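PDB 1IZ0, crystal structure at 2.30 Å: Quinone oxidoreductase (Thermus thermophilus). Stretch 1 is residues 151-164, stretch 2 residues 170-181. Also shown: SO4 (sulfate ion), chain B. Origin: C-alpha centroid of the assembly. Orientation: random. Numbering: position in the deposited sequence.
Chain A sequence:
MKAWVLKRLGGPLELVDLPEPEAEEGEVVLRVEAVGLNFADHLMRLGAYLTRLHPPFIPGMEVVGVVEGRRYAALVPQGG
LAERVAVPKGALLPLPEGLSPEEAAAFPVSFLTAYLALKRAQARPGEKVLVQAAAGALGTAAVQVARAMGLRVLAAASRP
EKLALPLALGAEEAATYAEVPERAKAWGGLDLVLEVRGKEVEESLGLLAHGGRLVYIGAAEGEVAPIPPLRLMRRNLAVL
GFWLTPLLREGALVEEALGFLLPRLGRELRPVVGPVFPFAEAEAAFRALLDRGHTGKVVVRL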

ATOM      1  N   LEU A 151      -6.339 -16.720   6.494  1.00 21.29           N
ATOM      2  CA  LEU A 151      -7.484 -16.005   7.046  1.00 20.99           C
ATOM      3  C   LEU A 151      -8.727 -16.075   6.159  1.00 20.91           C
ATOM      4  O   LEU A 151      -8.638 -16.320   4.955  1.00 21.61           O
ATOM      5  CB  LEU A 151      -7.119 -14.533   7.277  1.00 19.73           C
ATOM      6  CG  LEU A 151      -5.816 -14.221   8.021  1.00 22.27           C
ATOM      7  CD1 LEU A 151      -5.597 -12.707   8.042  1.00 21.75           C
ATOM      8  CD2 LEU A 151      -5.870 -14.772   9.437  1.00 19.84           C
ATOM      9  N   ARG A 152      -9.886 -15.863   6.775  1.00 20.03           N
ATOM     10  CA  ARG A 152     -11.160 -15.851   6.066  1.00 19.58           C
ATOM     11  C   ARG A 152     -11.400 -14.380   5.756  1.00 19.49           C
ATOM     12  O   ARG A 152     -11.511 -13.564   6.673  1.00 21.16           O
ATOM     13  CB  ARG A 152     -12.273 -16.396   6.963  1.00 17.75           C
ATOM     14  CG  ARG A 152     -12.187 -17.897   7.222  1.00 18.27           C
ATOM     15  CD  ARG A 152     -13.309 -18.356   8.147  1.00 18.94           C
ATOM     16  NE  ARG A 152     -14.632 -17.998   7.632  1.00 17.18           N
ATOM     17  CZ  ARG A 152     -15.722 -17.908   8.389  1.00 19.29           C
ATOM     18  NH1 ARG A 152     -15.640 -18.152   9.695  1.00 17.70           N
ATOM     19  NH2 ARG A 152     -16.887 -17.567   7.847  1.00 15.58           N
ATOM     20  N   VAL A 153     -11.486 -14.044   4.473  1.00 18.16           N
ATOM     21  CA  VAL A 153     -11.641 -12.651   4.054  1.00 17.75           C
ATOM     22  C   VAL A 153     -13.016 -12.198   3.585  1.00 18.70           C
ATOM     23  O   VAL A 153     -13.647 -12.843   2.747  1.00 19.07           O
ATOM     24  CB  VAL A 153     -10.642 -12.321   2.914  1.00 17.53           C
ATOM     25  CG1 VAL A 153     -10.756 -10.851   2.516  1.00 13.58           C
ATOM     26  CG2 VAL A 153      -9.224 -12.672   3.348  1.00 13.06           C
ATOM     27  N   LEU A 154     -13.453 -11.061   4.117  1.00 18.12           N
ATOM     28  CA  LEU A 154     -14.730 -10.452   3.743  1.00 19.43           C
ATOM     29  C   LEU A 154     -14.284  -9.160   3.080  1.00 18.36           C
ATOM     30  O   LEU A 154     -13.777  -8.265   3.757  1.00 19.11           O
ATOM     31  CB  LEU A 154     -15.564 -10.115   4.985  1.00 19.69           C
ATOM     32  CG  LEU A 154     -17.092 -10.003   4.942  1.00 23.47           C
ATOM     33  CD1 LEU A 154     -17.518  -9.010   6.028  1.00 21.47           C
ATOM     34  CD2 LEU A 154     -17.604  -9.544   3.589  1.00 23.24           C
ATOM     35  N   ALA A 155     -14.449  -9.067   1.765  1.00 18.25           N
ATOM     36  CA  ALA A 155     -14.030  -7.877   1.031  1.00 17.71           C
ATOM     37  C   ALA A 155     -15.190  -6.925   0.844  1.00 18.27           C
ATOM     38  O   ALA A 155     -16.328  -7.348   0.660  1.00 20.04           O
ATOM     39  CB  ALA A 155     -13.457  -8.273  -0.337  1.00 15.57           C
ATOM     40  N   ALA A 156     -14.901  -5.632   0.892  1.00 18.66           N
ATOM     41  CA  ALA A 156     -15.940  -4.637   0.704  1.00 18.58           C
ATOM     42  C   ALA A 156     -15.437  -3.536  -0.219  1.00 19.19           C
ATOM     43  O   ALA A 156     -14.247  -3.229  -0.236  1.00 18.43           O
ATOM     44  CB  ALA A 156     -16.352  -4.058   2.045  1.00 19.43           C
ATOM     45  N   ALA A 157     -16.347  -2.974  -1.008  1.00 20.01           N
ATOM     46  CA  ALA A 157     -16.025  -1.887  -1.929  1.00 20.70           C
ATOM     47  C   ALA A 157     -17.278  -1.026  -2.089  1.00 22.63           C
ATOM     48  O   ALA A 157     -18.344  -1.374  -1.577  1.00 22.51           O
ATOM     49  CB  ALA A 157     -15.580  -2.442  -3.282  1.00 21.11           C
ATOM     50  N   SER A 158     -17.159   0.085  -2.806  1.00 24.80           N
ATOM     51  CA  SER A 158     -18.289   0.992  -2.988  1.00 29.77           C
ATOM     52  C   SER A 158     -19.312   0.585  -4.051  1.00 31.05           C
ATOM     53  O   SER A 158     -20.516   0.702  -3.839  1.00 32.92           O
ATOM     54  CB  SER A 158     -17.777   2.395  -3.322  1.00 30.29           C
ATOM     55  OG  SER A 158     -17.018   2.389  -4.525  1.00 32.98           O
ATOM     56  N   ARG A 159     -18.827   0.105  -5.188  1.00 33.26           N
ATOM     57  CA  ARG A 159     -19.690  -0.261  -6.304  1.00 34.42           C
ATOM     58  C   ARG A 159     -19.692  -1.766  -6.557  1.00 33.17           C
ATOM     59  O   ARG A 159     -18.670  -2.432  -6.405  1.00 30.88           O
ATOM     60  CB  ARG A 159     -19.200   0.471  -7.564  1.00 36.74           C
ATOM     61  CG  ARG A 159     -20.259   1.236  -8.349  1.00 41.98           C
ATOM     62  CD  ARG A 159     -20.524   0.619  -9.736  1.00 45.75           C
ATOM     63  NE  ARG A 159     -21.243  -0.657  -9.661  1.00 47.94           N
ATOM     64  CZ  ARG A 159     -21.761  -1.297 -10.707  1.00 49.07           C
ATOM     65  NH1 ARG A 159     -21.646  -0.791 -11.927  1.00 50.70           N
ATOM     66  NH2 ARG A 159     -22.412  -2.440 -10.533  1.00 49.71           N
ATOM     67  N   PRO A 160     -20.850  -2.322  -6.947  1.00 32.82           N
ATOM     68  CA  PRO A 160     -20.946  -3.758  -7.221  1.00 31.86           C
ATOM     69  C   PRO A 160     -19.908  -4.197  -8.256  1.00 31.44           C
ATOM     70  O   PRO A 160     -19.394  -5.307  -8.186  1.00 29.99           O
ATOM     71  CB  PRO A 160     -22.371  -3.910  -7.743  1.00 33.70           C
ATOM     72  CG  PRO A 160     -23.116  -2.855  -6.975  1.00 33.68           C
ATOM     73  CD  PRO A 160     -22.171  -1.676  -7.055  1.00 33.06           C
ATOM     74  N   GLU A 161     -19.592  -3.319  -9.206  1.00 30.58           N
ATOM     75  CA  GLU A 161     -18.619  -3.647 -10.246  1.00 32.24           C
ATOM     76  C   GLU A 161     -17.186  -3.784  -9.724  1.00 31.05           C
ATOM     77  O   GLU A 161     -16.295  -4.204 -10.461  1.00 31.90           O
ATOM     78  CB  GLU A 161     -18.647  -2.593 -11.355  1.00 36.21           C
ATOM     79  CG  GLU A 161     -17.975  -1.280 -10.978  1.00 41.52           C
ATOM     80  CD  GLU A 161     -17.948  -0.287 -12.124  1.00 44.72           C
ATOM     81  OE1 GLU A 161     -19.034   0.166 -12.547  1.00 47.37           O
ATOM     82  OE2 GLU A 161     -16.841   0.041 -12.604  1.00 47.13           O
ATOM     83  N   LYS A 162     -16.956  -3.431  -8.464  1.00 29.56           N
ATOM     84  CA  LYS A 162     -15.614  -3.539  -7.885  1.00 29.02           C
ATOM     85  C   LYS A 162     -15.428  -4.810  -7.061  1.00 27.22           C
ATOM     86  O   LYS A 162     -14.329  -5.094  -6.581  1.00 27.87           O
ATOM     87  CB  LYS A 162     -15.319  -2.338  -6.984  1.00 29.38           C
ATOM     88  CG  LYS A 162     -15.194  -1.015  -7.707  1.00 33.04           C
ATOM     89  CD  LYS A 162     -14.822   0.091  -6.732  1.00 36.75           C
ATOM     90  CE  LYS A 162     -14.570   1.403  -7.450  1.00 39.61           C
ATOM     91  NZ  LYS A 162     -14.347   2.502  -6.476  1.00 46.02           N
ATOM     92  N   LEU A 163     -16.498  -5.581  -6.915  1.00 24.39           N
ATOM     93  CA  LEU A 163     -16.467  -6.788  -6.103  1.00 22.89           C
ATOM     94  C   LEU A 163     -15.917  -8.060  -6.748  1.00 23.54           C
ATOM     95  O   LEU A 163     -15.445  -8.949  -6.044  1.00 23.71           O
ATOM     96  CB  LEU A 163     -17.869  -7.049  -5.563  1.00 20.75           C
ATOM     97  CG  LEU A 163     -18.466  -5.865  -4.800  1.00 20.78           C
ATOM     98  CD1 LEU A 163     -19.870  -6.220  -4.339  1.00 23.01           C
ATOM     99  CD2 LEU A 163     -17.579  -5.518  -3.604  1.00 21.58           C
ATOM    100  N   ALA A 164     -15.976  -8.154  -8.074  1.00 23.36           N
ATOM    101  CA  ALA A 164     -15.484  -9.341  -8.768  1.00 20.52           C
ATOM    102  C   ALA A 164     -13.996  -9.638  -8.520  1.00 20.66           C
ATOM    103  O   ALA A 164     -13.611 -10.790  -8.317  1.00 20.83           O
ATOM    104  CB  ALA A 164     -15.748  -9.206 -10.256  1.00 19.26           C
ATOM    105  N   GLY A 170      -9.689 -14.445  -3.747  1.00 21.87           N
ATOM    106  CA  GLY A 170      -9.820 -15.383  -2.644  1.00 22.10           C
ATOM    107  C   GLY A 170     -10.789 -15.014  -1.527  1.00 23.40           C
ATOM    108  O   GLY A 170     -10.973 -15.797  -0.591  1.00 23.93           O
ATOM    109  N   ALA A 171     -11.408 -13.841  -1.596  1.00 21.57           N
ATOM    110  CA  ALA A 171     -12.342 -13.449  -0.539  1.00 21.50           C
ATOM    111  C   ALA A 171     -13.495 -14.449  -0.451  1.00 20.87           C
ATOM    112  O   ALA A 171     -13.983 -14.920  -1.475  1.00 19.87           O
ATOM    113  CB  ALA A 171     -12.884 -12.054  -0.800  1.00 17.48           C
ATOM    114  N   GLU A 172     -13.918 -14.765   0.772  1.00 21.34           N
ATOM    115  CA  GLU A 172     -15.020 -15.704   1.019  1.00 21.88           C
ATOM    116  C   GLU A 172     -16.323 -15.069   0.536  1.00 21.52           C
ATOM    117  O   GLU A 172     -17.203 -15.744  -0.002  1.00 24.55           O
ATOM    118  CB  GLU A 172     -15.084 -16.037   2.519  1.00 21.79           C
ATOM    119  CG  GLU A 172     -16.200 -16.988   2.945  1.00 22.54           C
ATOM    120  CD  GLU A 172     -16.037 -17.485   4.390  1.00 23.90           C
ATOM    121  OE1 GLU A 172     -17.057 -17.634   5.096  1.00 24.04           O
ATOM    122  OE2 GLU A 172     -14.891 -17.746   4.821  1.00 22.47           O
ATOM    123  N   GLU A 173     -16.444 -13.763   0.732  1.00 20.13           N
ATOM    124  CA  GLU A 173     -17.610 -13.017   0.273  1.00 19.82           C
ATOM    125  C   GLU A 173     -17.128 -11.611  -0.020  1.00 18.59           C
ATOM    126  O   GLU A 173     -16.139 -11.162   0.564  1.00 19.57           O
ATOM    127  CB  GLU A 173     -18.709 -12.966   1.337  1.00 21.84           C
ATOM    128  CG  GLU A 173     -19.420 -14.291   1.581  1.00 26.44           C
ATOM    129  CD  GLU A 173     -20.698 -14.122   2.392  1.00 28.78           C
ATOM    130  OE1 GLU A 173     -20.650 -13.474   3.460  1.00 29.72           O
ATOM    131  OE2 GLU A 173     -21.750 -14.641   1.967  1.00 31.38           O
ATOM    132  N   ALA A 174     -17.811 -10.930  -0.932  1.00 16.14           N
ATOM    133  CA  ALA A 174     -17.472  -9.556  -1.294  1.00 18.46           C
ATOM    134  C   ALA A 174     -18.771  -8.773  -1.168  1.00 18.88           C
ATOM    135  O   ALA A 174     -19.822  -9.260  -1.578  1.00 21.75           O
ATOM    136  CB  ALA A 174     -16.944  -9.494  -2.727  1.00 19.12           C
ATOM    137  N   ALA A 175     -18.717  -7.572  -0.601  1.00 17.70           N
ATOM    138  CA  ALA A 175     -19.942  -6.804  -0.420  1.00 18.98           C
ATOM    139  C   ALA A 175     -19.763  -5.294  -0.506  1.00 19.02           C
ATOM    140  O   ALA A 175     -18.671  -4.776  -0.303  1.00 20.82           O
ATOM    141  CB  ALA A 175     -20.567  -7.168   0.917  1.00 18.40           C
ATOM    142  N   THR A 176     -20.846  -4.586  -0.816  1.00 19.13           N
ATOM    143  CA  THR A 176     -20.784  -3.136  -0.887  1.00 20.08           C
ATOM    144  C   THR A 176     -20.807  -2.661   0.560  1.00 21.17           C
ATOM    145  O   THR A 176     -21.259  -3.387   1.450  1.00 21.12           O
ATOM    146  CB  THR A 176     -21.994  -2.549  -1.627  1.00 21.49           C
ATOM    147  OG1 THR A 176     -23.193  -2.967  -0.969  1.00 22.41           O
ATOM    148  CG2 THR A 176     -22.020  -3.019  -3.081  1.00 20.13           C
ATOM    149  N   TYR A 177     -20.317  -1.453   0.806  1.00 20.54           N
ATOM    150  CA  TYR A 177     -20.282  -0.945   2.168  1.00 22.46           C
ATOM    151  C   TYR A 177     -21.632  -1.004   2.874  1.00 22.65           C
ATOM    152  O   TYR A 177     -21.707  -1.324   4.059  1.00 24.62           O
ATOM    153  CB  TYR A 177     -19.732   0.487   2.179  1.00 21.06           C
ATOM    154  CG  TYR A 177     -18.290   0.564   1.720  1.00 22.28           C
ATOM    155  CD1 TYR A 177     -17.316  -0.254   2.291  1.00 23.06           C
ATOM    156  CD2 TYR A 177     -17.898   1.445   0.709  1.00 21.83           C
ATOM    157  CE1 TYR A 177     -15.989  -0.201   1.871  1.00 22.63           C
ATOM    158  CE2 TYR A 177     -16.570   1.503   0.277  1.00 20.80           C
ATOM    159  CZ  TYR A 177     -15.621   0.677   0.862  1.00 24.22           C
ATOM    160  OH  TYR A 177     -14.301   0.717   0.440  1.00 23.00           O
ATOM    161  N   ALA A 178     -22.705  -0.720   2.150  1.00 24.23           N
ATOM    162  CA  ALA A 178     -24.037  -0.728   2.744  1.00 25.19           C
ATOM    163  C   ALA A 178     -24.442  -2.097   3.293  1.00 27.18           C
ATOM    164  O   ALA A 178     -25.192  -2.183   4.273  1.00 28.67           O
ATOM    165  CB  ALA A 178     -25.068  -0.252   1.717  1.00 23.28           C
ATOM    166  N   GLU A 179     -23.952  -3.166   2.672  1.00 26.87           N
ATOM    167  CA  GLU A 179     -24.313  -4.510   3.118  1.00 28.42           C
ATOM    168  C   GLU A 179     -23.327  -5.189   4.070  1.00 26.18           C
ATOM    169  O   GLU A 179     -23.593  -6.286   4.553  1.00 26.11           O
ATOM    170  CB  GLU A 179     -24.586  -5.408   1.904  1.00 31.06           C
ATOM    171  CG  GLU A 179     -23.674  -5.157   0.716  1.00 38.43           C
ATOM    172  CD  GLU A 179     -24.204  -5.776  -0.574  1.00 41.04           C
ATOM    173  OE1 GLU A 179     -25.418  -5.638  -0.834  1.00 43.25           O
ATOM    174  OE2 GLU A 179     -23.411  -6.386  -1.329  1.00 40.32           O
ATOM    175  N   VAL A 180     -22.204  -4.534   4.355  1.00 24.24           N
ATOM    176  CA  VAL A 180     -21.210  -5.100   5.264  1.00 24.18           C
ATOM    177  C   VAL A 180     -21.789  -5.437   6.647  1.00 25.09           C
ATOM    178  O   VAL A 180     -21.499  -6.500   7.209  1.00 24.53           O
ATOM    179  CB  VAL A 180     -19.992  -4.142   5.432  1.00 24.10           C
ATOM    180  CG1 VAL A 180     -19.196  -4.498   6.701  1.00 22.27           C
ATOM    181  CG2 VAL A 180     -19.074  -4.262   4.216  1.00 22.65           C
ATOM    182  N   PRO A 181     -22.602  -4.530   7.221  1.00 23.82           N
ATOM    183  CA  PRO A 181     -23.188  -4.790   8.536  1.00 23.45           C
ATOM    184  C   PRO A 181     -23.922  -6.124   8.617  1.00 23.43           C
ATOM    185  O   PRO A 181     -23.764  -6.870   9.582  1.00 24.32           O
ATOM    186  CB  PRO A 181     -24.118  -3.599   8.729  1.00 24.74           C
ATOM    187  CG  PRO A 181     -23.335  -2.487   8.077  1.00 22.22           C
ATOM    188  CD  PRO A 181     -22.853  -3.137   6.801  1.00 22.56           C
TER
HETATM  189  S   SO4 B 303     -13.802   2.225  -2.825  1.00 54.06           S
HETATM  190  O1  SO4 B 303     -12.265   2.039  -3.323  1.00 55.28           O
HETATM  191  O2  SO4 B 303     -14.412   0.919  -2.982  1.00 52.52           O
HETATM  192  O3  SO4 B 303     -13.823   2.657  -1.589  1.00 54.85           O
HETATM  193  O4  SO4 B 303     -14.348   3.124  -3.813  1.00 54.31           O
HETATM  194  O   HOH W   1     -11.427 -15.901   2.373  1.00 18.76           O

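Strand 152-157 lies parallel to the strand ending at Thr-176, their axes 27° apart and 4.5 Å at closest approach, and the contact buries 834 Å² summed over both stretches. A ladder of backbone hydrogen bonds sets the register. Glu-172 N donates to Val-153 O (2.8 Å), Ala-155 N to Glu-173 O (2.9 Å), Ala-175 N to Ala-155 O (2.7 Å) and Ala-157 N to Ala-175 O (3.0 Å); a weak bond from Tyr-177 N to Ala-157 O (3.1 Å) closes the series. Between these rungs the backbones press close enough for CA-H...O contacts, the shortest from Ala-156 CA to Ala-175 O at 2.9 Å.

Small side chains dominate the middle of the pairing, and larger neighbours use the room they leave. On the face shared by Ala-155, Ala-157, Ala-174 and Thr-176, Ala-155 CB sits 3.9 Å from Ala-171 CB and 4.4 Å from Ala-174 CB. Leu-163, returning from the loop after the first strand, lies over this face. Its CB packs 3.9 Å from Ala-174 CB, while CD2 reaches to 3.6 Å from Ala-175 O and CD1 to 4.1 Å from Thr-176 CG2. The Thr-176 methyl is itself the bump that meets the loop, with CG2 4.0 Å from Pro-160 CG.

On the other face, with Leu-154, Glu-173 and Ala-175, the methyl of Ala-156 sits in a corner formed by two larger groups of the second stretch: its CB lies 3.5 Å from Val-180 CG2 and 3.9 Å from Tyr-177 CE1. Val-180 is buried, and its branched side chain brings an apolar methyl to this small residue. Leu-154 extends along the same face until CD2 is 4.2 Å from Glu-173 CB, so that the aliphatic part of the glutamate adjoins the leucine.

At the N-terminal end of the pairing a salt bridge ties the side chains together. Glu-172, with chi1 and chi2 both t, extends to meet Arg-152 in a two-pronged salt bridge, Arg-152 NE to Glu-172 OE2 and Arg-152 NH2 to Glu-172 OE1, each 2.8 Å. The carboxylate meets the guanidinium at its edge, which lets both N-H groups point at oxygens. Nearby, water 1 joins the backbones, accepting from Val-153 N (2.8 Å) and donating to Gly-170 O (3.0 Å).

At the C-terminal end the Tyr-177 ring covers the strand's exit, with Ala-157 C over one face. A sulfate ion bridges the stretches there: Tyr-177 OH donates to its O3 (2.8 Å), Ser-158 N to its O2 (2.9 Å), and Lys-162 NZ to its O4 (2.7 Å).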